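Side-chain contacts in computational designed protein based on evolution (Synthetic construct, PDB 6JCC), which is of unknown function, being a de novo designed helical protein of the caspase recruitment domain family (Death clan): residues A[25-30]-A[79-84]; A[77-80]-A[86-89]. All coordinates share one frame; numbering follows the deposited sequence.

Contact 1 of 2, residues A[25-30]-A[79-84]; sequences PTKILE and RAHGYQ
Side-chain packing with no polar bond across it, a small, partly buried contact, joins the turn 25-30, which links helix 6-22 to helix 30-34, to the C-terminal end of helix 68-80. The two segments bury 127 Å² between them, most of it on H81 and K27. The H81 imidazole reaches across to the root of K27: CB of K27 lies 3.6 Å from NE2 of H81, and the carbonyl O of K27 stands equally near CE1 of the ring. Further along the lysine, its CD is 3.9 Å from H81 NE2, while NZ passes on at 5.0 Å from that nitrogen. The aliphatic part does the touching, and the two side chains cross at roughly a right angle. With CG beside its backbone N (chi1 -74°), H81 turns ND1 back to the carbonyl O of A77, a hydrogen bond that ties the ring to the last turn of helix 68-80; K27 CB meets the ring obliquely. The setting is consistent with the six-helix bundle of the Death clan. I28 adds CG2, 4.4 Å from H81 ND1, and this buried side chain also packs on L74, A77 and L78. Just beyond H81 the helix closes in a Schellman motif at G82, whose positive phi of 103° would jam a CB against the preceding carbonyl. R79 NH1 reaches Q84 OE1 at 2.9 Å, from above the carbonyl plane, bridging the turn into helix 84-93.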
loop_
_atom_site.group_PDB
_atom_site.type_symbol
_atom_site.label_atom_id
_atom_site.label_comp_id
_atom_site.label_asym_id
_atom_site.label_seq_id
_atom_site.Cartn_x
_atom_site.Cartn_y
_atom_site.Cartn_z
ATOM N N PRO A 25 -4.878 -6.447 1.656
ATOM C CA PRO A 25 -4.547 -5.346 0.734
ATOM C C PRO A 25 -4.952 -5.587 -0.727
ATOM O O PRO A 25 -5.064 -4.627 -1.485
ATOM C CB PRO A 25 -3.027 -5.209 0.869
ATOM C CG PRO A 25 -2.569 -6.535 1.343
ATOM C CD PRO A 25 -3.662 -7.064 2.219
ATOM N N THR A 26 -5.179 -6.845 -1.108
ATOM C CA THR A 26 -5.803 -7.180 -2.394
ATOM C C THR A 26 -7.021 -6.297 -2.676
ATOM O O THR A 26 -7.212 -5.843 -3.802
ATOM C CB THR A 26 -6.236 -8.661 -2.434
ATOM O OG1 THR A 26 -5.135 -9.490 -2.041
ATOM C CG2 THR A 26 -6.695 -9.071 -3.836
ATOM N N LYS A 27 -7.813 -6.032 -1.642
ATOM C CA LYS A 27 -9.030 -5.229 -1.771
ATOM C C LYS A 27 -8.800 -3.769 -2.127
ATOM O O LYS A 27 -9.610 -3.179 -2.828
ATOM C CB LYS A 27 -9.857 -5.321 -0.492
ATOM C CG LYS A 27 -10.446 -6.700 -0.301
ATOM C CD LYS A 27 -11.303 -6.775 0.938
ATOM C CE LYS A 27 -11.946 -8.142 1.066
ATOM N NZ LYS A 27 -13.109 -8.297 0.155
ATOM N N ILE A 28 -7.708 -3.195 -1.635
ATOM C CA ILE A 28 -7.370 -1.799 -1.956
ATOM C C ILE A 28 -6.455 -1.668 -3.176
ATOM O O ILE A 28 -6.276 -0.571 -3.690
ATOM C CB ILE A 28 -6.794 -1.031 -0.740
ATOM C CG1 ILE A 28 -5.423 -1.569 -0.305
ATOM C CG2 ILE A 28 -7.788 -1.071 0.415
ATOM C CD1 ILE A 28 -4.696 -0.661 0.663
ATOM N N LEU A 29 -5.884 -2.784 -3.630
ATOM C CA LEU A 29 -5.024 -2.808 -4.821
ATOM C C LEU A 29 -5.761 -3.175 -6.119
ATOM O O LEU A 29 -5.116 -3.463 -7.125
ATOM C CB LEU A 29 -3.858 -3.779 -4.595
ATOM C CG LEU A 29 -2.846 -3.369 -3.525
ATOM C CD1 LEU A 29 -1.991 -4.559 -3.116
ATOM C CD2 LEU A 29 -1.970 -2.223 -4.009
ATOM N N GLU A 30 -7.095 -3.137 -6.106
ATOM C CA GLU A 30 -7.916 -3.474 -7.279
ATOM C C GLU A 30 -7.423 -2.849 -8.570
ATOM O O GLU A 30 -7.120 -3.552 -9.525
ATOM C CB GLU A 30 -9.365 -3.024 -7.080
ATOM C CG GLU A 30 -10.300 -4.095 -6.586
ATOM C CD GLU A 30 -11.736 -3.706 -6.826
ATOM O OE1 GLU A 30 -12.191 -2.719 -6.220
ATOM O OE2 GLU A 30 -12.396 -4.376 -7.638
ATOM N N ARG A 79 -10.852 4.295 1.969
ATOM C CA ARG A 79 -12.031 5.029 2.440
ATOM C C ARG A 79 -13.311 4.243 2.185
ATOM O O ARG A 79 -14.164 4.145 3.063
ATOM C CB ARG A 79 -12.132 6.397 1.769
ATOM C CG ARG A 79 -11.006 7.340 2.139
ATOM C CD ARG A 79 -11.241 8.728 1.573
ATOM N NE ARG A 79 -9.996 9.491 1.501
ATOM C CZ ARG A 79 -9.357 10.027 2.542
ATOM N NH1 ARG A 79 -9.824 9.903 3.786
ATOM N NH2 ARG A 79 -8.226 10.698 2.337
ATOM N N ALA A 80 -13.426 3.667 0.990
ATOM C CA ALA A 80 -14.597 2.868 0.624
ATOM C C ALA A 80 -14.804 1.620 1.496
ATOM O O ALA A 80 -15.938 1.181 1.669
ATOM C CB ALA A 80 -14.531 2.482 -0.844
ATOM N N HIS A 81 -13.718 1.067 2.040
ATOM C CA HIS A 81 -13.778 -0.086 2.954
ATOM C C HIS A 81 -13.944 0.282 4.433
ATOM O O HIS A 81 -14.080 -0.609 5.275
ATOM C CB HIS A 81 -12.542 -0.974 2.774
ATOM C CG HIS A 81 -12.563 -1.772 1.511
ATOM N ND1 HIS A 81 -12.193 -1.248 0.293
ATOM C CD2 HIS A 81 -12.923 -3.055 1.274
ATOM C CE1 HIS A 81 -12.312 -2.176 -0.638
ATOM N NE2 HIS A 81 -12.757 -3.281 -0.070
ATOM N N GLY A 82 -13.921 1.580 4.739
ATOM C CA GLY A 82 -14.191 2.096 6.080
ATOM C C GLY A 82 -12.975 2.532 6.884
ATOM O O GLY A 82 -13.024 2.503 8.113
ATOM N N TYR A 83 -11.898 2.952 6.218
ATOM C CA TYR A 83 -10.644 3.325 6.898
ATOM C C TYR A 83 -10.179 4.725 6.499
ATOM O O TYR A 83 -9.213 4.892 5.753
ATOM C CB TYR A 83 -9.561 2.274 6.628
ATOM C CG TYR A 83 -9.952 0.912 7.142
ATOM C CD1 TYR A 83 -9.772 0.577 8.483
ATOM C CD2 TYR A 83 -10.541 -0.030 6.301
ATOM C CE1 TYR A 83 -10.151 -0.665 8.969
ATOM C CE2 TYR A 83 -10.926 -1.275 6.778
ATOM C CZ TYR A 83 -10.728 -1.588 8.110
ATOM O OH TYR A 83 -11.104 -2.816 8.594
ATOM N N GLN A 84 -10.877 5.730 7.025
ATOM C CA GLN A 84 -10.588 7.135 6.719
ATOM C C GLN A 84 -9.222 7.567 7.250
ATOM O O GLN A 84 -8.444 8.182 6.523
ATOM C CB GLN A 84 -11.670 8.056 7.296
ATOM C CG GLN A 84 -13.041 7.912 6.651
ATOM C CD GLN A 84 -13.124 8.492 5.244
ATOM O OE1 GLN A 84 -12.425 9.446 4.905
ATOM N NE2 GLN A 84 -13.996 7.920 4.418
#

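Contact 2 of 2, residues A[77-80]-A[86-89]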
loop_
_atom_site.group_PDB
_atom_site.type_symbol
_atom_site.label_atom_id
_atom_site.label_comp_id
_atom_site.label_asym_id
_atom_site.label_seq_id
_atom_site.Cartn_x
_atom_site.Cartn_y
_atom_site.Cartn_z
ATOM N N ALA A 77 -10.024 3.501 -2.147
ATOM C CA ALA A 77 -10.427 2.150 -1.757
ATOM C C ALA A 77 -10.380 1.941 -0.243
ATOM O O ALA A 77 -11.273 1.303 0.315
ATOM C CB ALA A 77 -9.567 1.119 -2.461
ATOM N N LEU A 78 -9.344 2.469 0.412
ATOM C CA LEU A 78 -9.276 2.449 1.881
ATOM C C LEU A 78 -10.493 3.128 2.501
ATOM O O LEU A 78 -11.095 2.594 3.433
ATOM C CB LEU A 78 -7.998 3.119 2.397
ATOM C CG LEU A 78 -6.757 2.233 2.409
ATOM C CD1 LEU A 78 -5.503 3.087 2.507
ATOM C CD2 LEU A 78 -6.810 1.225 3.552
ATOM N N ARG A 79 -10.852 4.295 1.969
ATOM C CA ARG A 79 -12.031 5.029 2.440
ATOM C C ARG A 79 -13.311 4.243 2.185
ATOM O O ARG A 79 -14.164 4.145 3.063
ATOM C CB ARG A 79 -12.132 6.397 1.769
ATOM C CG ARG A 79 -11.006 7.340 2.139
ATOM C CD ARG A 79 -11.241 8.728 1.573
ATOM N NE ARG A 79 -9.996 9.491 1.501
ATOM C CZ ARG A 79 -9.357 10.027 2.542
ATOM N NH1 ARG A 79 -9.824 9.903 3.786
ATOM N NH2 ARG A 79 -8.226 10.698 2.337
ATOM N N ALA A 80 -13.426 3.667 0.990
ATOM C CA ALA A 80 -14.597 2.868 0.624
ATOM C C ALA A 80 -14.804 1.620 1.496
ATOM O O ALA A 80 -15.938 1.181 1.669
ATOM C CB ALA A 80 -14.531 2.482 -0.844
ATOM N N LEU A 86 -6.539 5.717 8.144
ATOM C CA LEU A 86 -5.451 5.063 7.405
ATOM C C LEU A 86 -5.276 5.629 5.996
ATOM O O LEU A 86 -4.148 5.749 5.519
ATOM C CB LEU A 86 -5.652 3.548 7.339
ATOM C CG LEU A 86 -5.580 2.810 8.677
ATOM C CD1 LEU A 86 -5.889 1.338 8.471
ATOM C CD2 LEU A 86 -4.226 2.971 9.343
ATOM N N ALA A 87 -6.382 5.980 5.341
ATOM C CA ALA A 87 -6.325 6.646 4.035
ATOM C C ALA A 87 -5.605 7.997 4.120
ATOM O O ALA A 87 -4.765 8.318 3.270
ATOM C CB ALA A 87 -7.722 6.819 3.460
ATOM N N ASP A 88 -5.923 8.765 5.162
ATOM C CA ASP A 88 -5.278 10.062 5.389
ATOM C C ASP A 88 -3.797 9.923 5.709
ATOM O O ASP A 88 -2.985 10.686 5.194
ATOM C CB ASP A 88 -5.964 10.827 6.523
ATOM C CG ASP A 88 -7.363 11.272 6.169
ATOM O OD1 ASP A 88 -7.682 11.430 4.978
ATOM O OD2 ASP A 88 -8.148 11.477 7.106
ATOM N N LYS A 89 -3.459 8.968 6.570
ATOM C CA LYS A 89 -2.060 8.702 6.929
ATOM C C LYS A 89 -1.254 8.218 5.729
ATOM O O LYS A 89 -0.120 8.652 5.527
ATOM C CB LYS A 89 -1.964 7.678 8.062
ATOM C CG LYS A 89 -2.364 8.225 9.420
ATOM C CD LYS A 89 -2.490 7.114 10.449
ATOM C CE LYS A 89 -2.772 7.656 11.843
ATOM N NZ LYS A 89 -4.037 8.439 11.925
#
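L78 meets A87 between two consecutive helices, CB to CB at 3.9 Å, where the backbones come closest (CA to CA 5.6 Å). With chi1 at -83° CG lies beside the backbone N, and CD1 passes over the A87 backbone, 4.0 Å from A87 CA and 4.2 Å from L86 O. The small side chain of A87 is consistent with this close approach. R79 follows, its chain extended from CG to NE. A87 CB touches R79 CG at 3.6 Å and sits 3.7 Å above the centre of one guanidinium face. At the guanidinium edge, NH1 and NH2 grip one oxygen, D88 OD1, end-on in a salt bridge, NH2 at 2.8 Å and NH1 at 2.9 Å. OD1 lies within 1° of the guanidinium plane, yet the carboxylate is turned 50° from it, and NH2 arrives nearly along the C-O axis whereas NH1 comes from above the carboxylate plane. A leucine in place of R79 would probably leave D88 without its charge mate and Q84 OE1 without its donor. Inward of this salt bridge, L78 and L86, both buried, pack on I19, so helix 6-22 lies against both helix 68-80 and helix 84-93.

The centres of contacts 1 and 2 lie about 7 Å apart, on the same side of the chain's centre, and both draw on the end of helix 68-80, sharing R79 and A80. Along the chain, 25-30 comes first, then 77-80 overlapping 79-84, and finally 86-89 on helix 84-93. The two touch directly: I28 CA packs on A77 CB at 3.7 Å, and Y83 N probably bonds L78 O at 2.9 Å. One helix end is thus flanked by an early inter-helix turn, 49 residues distant in sequence, and by the helix that follows it, linking early and late parts of the caspase recruitment domain.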